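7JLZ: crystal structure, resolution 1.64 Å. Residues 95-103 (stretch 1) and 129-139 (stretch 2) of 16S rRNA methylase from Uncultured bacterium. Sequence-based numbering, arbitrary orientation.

Stretch 1 95-103: DKLTIILPW
Stretch 2, residues 129-139: GICEIVLGYSQ

Residues 96-100 and 129-135 form neighbouring parallel strands, their N-to-C directions 11° apart and their axes approaching to 4.6 Å. The register pairs Lys96 with Ile130, Leu97 with Cys131, Thr98 with Glu132, Ile99 with Ile133 and Ile100 with Val134, at CA-CA separations of 4.6 to 4.8 Å. Backbone angles are extended throughout, from -142/139 at Lys96 to -99/97 at Ile100 in the first strand, and from -80/165 at Gly129 to -116/147 at Leu135 in the second.

The hydrogen bonds follow the parallel pattern, in which alternate residues of each strand turn their peptide groups to the partner. Ile130 N donates to Asp95 O (3.0 Å), and Ile130 O accepts from Leu97 N (2.9 Å). Leu97 O then receives Glu132 N at 2.8 Å, while Ile99 N donates to Glu132 O at 2.7 Å. Val134 N reaches Ile99 O at 2.9 Å; the ladder closes with a longer bond from Leu101 N to Val134 O, 3.3 Å. Thus Leu97 and Ile99 use both N and O toward the second strand, as do Ile130, Glu132 and Val134 toward the first. Several of these carbonyls also take CA-H...O contacts: Lys96 CA lies 3.2 Å from Ile130 O, Cys131 CA 3.2 Å from Leu97 O, Thr98 CA 3.2 Å from Glu132 O, and Ile133 CA 3.3 Å from Ile99 O.

Lys96, Thr98 and Ile100 share a sheet face with Ile130, Glu132 and Val134. Lys96 is fully extended, all four chi angles t, which carries its ammonium group along the sheet to Glu132; NZ donates to Glu132 OE1 at 2.7 Å in a salt bridge. Glu132 has chi1 and chi2 t and chi3 -29°, and its OE2 is hydrogen-bonded elsewhere in the structure, so both carboxylate oxygens have partners. Farther along this face, Ile100 CG1 (chi1 m, chi2 t) packs 4.2 Å from Val134 CB.

The other face carries Leu97, Ile99, Cys131 and Ile133. Ile99, also m then t, places CD1 3.9 Å from Cys131 SG and 4.2 Å from Ile133 CG1. Beyond the strand, the CA-to-CB bond of Leu101 points toward stretch 2, and its m, t rotamer sets CD1 3.5 Å from Leu135 CD2 and 4.1 Å from Ile133 CG2.

After Leu135 the second chain leaves the ladder through Gly136, whose 134/-18 conformation would jam a CB against the preceding carbonyl oxygen. Here a water joins the two chains: it donates to Leu101 O (2.6 Å) and to Val134 O (2.8 Å) and accepts from Tyr137 N (3.1 Å). Val134 O therefore accepts from both Leu101 N and the water. Tyr137 (chi1 m, chi2 -81°) brings CE2 to 3.8 Å from Ile100 CG2, and its CB lies 4.2 Å from CD of Pro102, which follows a cis peptide bond. Ser138 OG, with chi1 m, approaches Pro102 CD at 3.7 Å.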

# COMPACT_ATOMS: atom_id res chain seq x y z
N ASP A 95 5.19 -10.46 -0.48
CA ASP A 95 6.63 -10.21 -0.58
C ASP A 95 6.92 -8.72 -0.46
O ASP A 95 8.01 -8.33 -0.02
CB ASP A 95 7.16 -10.74 -1.91
CG ASP A 95 6.96 -12.24 -2.05
OD1 ASP A 95 7.64 -13.00 -1.33
OD2 ASP A 95 6.10 -12.65 -2.87
N LYS A 96 5.98 -7.88 -0.86
CA LYS A 96 6.11 -6.44 -0.71
C LYS A 96 4.77 -5.85 -0.32
O LYS A 96 3.73 -6.25 -0.85
CB LYS A 96 6.62 -5.76 -1.98
CG LYS A 96 6.87 -4.26 -1.77
CD LYS A 96 7.27 -3.53 -3.03
CE LYS A 96 7.57 -2.07 -2.70
NZ LYS A 96 7.94 -1.28 -3.90
N LEU A 97 4.80 -4.89 0.61
CA LEU A 97 3.63 -4.16 1.07
C LEU A 97 3.92 -2.68 0.84
O LEU A 97 4.88 -2.15 1.39
CB LEU A 97 3.36 -4.42 2.55
CG LEU A 97 2.25 -3.61 3.21
CD1 LEU A 97 0.91 -3.86 2.54
CD2 LEU A 97 2.19 -3.95 4.70
N THR A 98 3.11 -2.05 0.01
CA THR A 98 3.24 -0.61 -0.23
C THR A 98 2.05 0.10 0.40
O THR A 98 0.89 -0.28 0.16
CB THR A 98 3.37 -0.31 -1.73
OG1 THR A 98 4.57 -0.94 -2.21
CG2 THR A 98 3.46 1.21 -2.00
N ILE A 99 2.34 1.12 1.21
CA ILE A 99 1.34 1.84 1.98
C ILE A 99 1.43 3.31 1.58
O ILE A 99 2.39 3.99 1.94
CB ILE A 99 1.54 1.68 3.49
CG1 ILE A 99 1.61 0.20 3.90
CG2 ILE A 99 0.40 2.37 4.22
CD1 ILE A 99 2.02 -0.00 5.35
N ILE A 100 0.44 3.80 0.83
CA ILE A 100 0.38 5.21 0.46
C ILE A 100 -0.58 5.86 1.44
O ILE A 100 -1.81 5.80 1.26
CB ILE A 100 -0.04 5.40 -1.00
CG1 ILE A 100 0.87 4.56 -1.90
CG2 ILE A 100 -0.00 6.89 -1.37
CD1 ILE A 100 0.41 4.44 -3.33
N LEU A 101 -0.04 6.47 2.49
CA LEU A 101 -0.88 6.99 3.55
C LEU A 101 -1.73 8.15 3.03
O LEU A 101 -1.36 8.82 2.06
CB LEU A 101 -0.03 7.42 4.75
CG LEU A 101 0.53 6.24 5.56
CD1 LEU A 101 1.39 6.75 6.70
CD2 LEU A 101 -0.59 5.38 6.11
N PRO A 102 -2.91 8.37 3.62
CA PRO A 102 -3.51 7.59 4.70
C PRO A 102 -4.24 6.35 4.21
O PRO A 102 -4.64 6.25 3.05
CB PRO A 102 -4.50 8.58 5.32
CG PRO A 102 -4.94 9.41 4.16
CD PRO A 102 -3.71 9.58 3.31
N TRP A 103 -4.40 5.38 5.12
CA TRP A 103 -5.25 4.22 4.88
C TRP A 103 -6.01 4.01 6.19
O TRP A 103 -5.69 3.13 6.99
CB TRP A 103 -4.45 2.99 4.47
CG TRP A 103 -5.29 1.87 3.88
CD1 TRP A 103 -6.00 1.90 2.71
CD2 TRP A 103 -5.50 0.56 4.44
NE1 TRP A 103 -6.62 0.70 2.50
CE2 TRP A 103 -6.34 -0.14 3.54
CE3 TRP A 103 -5.07 -0.09 5.60
CZ2 TRP A 103 -6.75 -1.45 3.77
CZ3 TRP A 103 -5.48 -1.39 5.82
CH2 TRP A 103 -6.30 -2.06 4.91
N GLY A 129 9.97 -9.98 3.76
CA GLY A 129 9.28 -9.01 2.93
C GLY A 129 9.79 -7.60 3.12
O GLY A 129 10.50 -7.29 4.08
N ILE A 130 9.41 -6.74 2.17
CA ILE A 130 9.78 -5.33 2.16
C ILE A 130 8.52 -4.50 2.27
O ILE A 130 7.52 -4.77 1.59
CB ILE A 130 10.56 -4.96 0.88
CG1 ILE A 130 11.90 -5.69 0.81
CG2 ILE A 130 10.74 -3.44 0.78
CD1 ILE A 130 12.64 -5.69 2.13
N CYS A 131 8.55 -3.48 3.13
CA CYS A 131 7.46 -2.52 3.23
C CYS A 131 7.92 -1.19 2.68
O CYS A 131 9.03 -0.74 2.98
CB CYS A 131 7.00 -2.36 4.68
SG CYS A 131 5.70 -1.13 4.92
N GLU A 132 7.10 -0.57 1.84
CA GLU A 132 7.36 0.77 1.33
C GLU A 132 6.21 1.66 1.79
O GLU A 132 5.04 1.28 1.66
CB GLU A 132 7.48 0.77 -0.20
CG GLU A 132 7.68 2.17 -0.81
CD GLU A 132 7.82 2.15 -2.33
OE1 GLU A 132 8.31 1.14 -2.87
OE2 GLU A 132 7.45 3.16 -2.98
N ILE A 133 6.55 2.81 2.36
CA ILE A 133 5.56 3.75 2.87
C ILE A 133 5.79 5.07 2.17
O ILE A 133 6.90 5.62 2.23
CB ILE A 133 5.64 3.91 4.40
CG1 ILE A 133 5.37 2.58 5.10
CG2 ILE A 133 4.64 4.94 4.88
CD1 ILE A 133 5.35 2.68 6.62
N VAL A 134 4.76 5.56 1.50
CA VAL A 134 4.80 6.86 0.83
C VAL A 134 4.12 7.86 1.75
O VAL A 134 2.97 7.65 2.15
CB VAL A 134 4.12 6.80 -0.54
CG1 VAL A 134 4.03 8.20 -1.17
CG2 VAL A 134 4.88 5.83 -1.46
N LEU A 135 4.83 8.93 2.10
CA LEU A 135 4.36 9.93 3.05
C LEU A 135 4.18 11.27 2.35
O LEU A 135 4.92 11.61 1.42
CB LEU A 135 5.35 10.10 4.21
CG LEU A 135 5.46 8.97 5.24
CD1 LEU A 135 6.49 9.31 6.32
CD2 LEU A 135 4.11 8.73 5.86
N GLY A 136 3.19 12.02 2.83
CA GLY A 136 2.99 13.38 2.36
C GLY A 136 1.54 13.72 2.03
O GLY A 136 1.19 14.91 1.96
N TYR A 137 0.70 12.70 1.84
CA TYR A 137 -0.70 12.95 1.48
C TYR A 137 -1.58 13.25 2.68
O TYR A 137 -2.55 14.01 2.55
CB TYR A 137 -1.28 11.74 0.73
CG TYR A 137 -0.80 11.57 -0.70
CD1 TYR A 137 -1.35 12.31 -1.74
CD2 TYR A 137 0.20 10.66 -1.01
CE1 TYR A 137 -0.92 12.15 -3.04
CE2 TYR A 137 0.64 10.49 -2.31
CZ TYR A 137 0.07 11.24 -3.33
OH TYR A 137 0.51 11.09 -4.62
N SER A 138 -1.29 12.67 3.85
CA SER A 138 -2.12 12.86 5.04
C SER A 138 -2.29 14.33 5.36
O SER A 138 -1.45 15.17 5.03
CB SER A 138 -1.51 12.13 6.24
OG SER A 138 -1.51 10.73 6.06
N GLN A 139 -3.40 14.65 6.04
CA GLN A 139 -3.68 16.03 6.41
C GLN A 139 -2.60 16.61 7.32
O GLN A 139 -2.41 17.83 7.35
CB GLN A 139 -5.05 16.13 7.09
O HOH W 1 1.07 9.68 2.07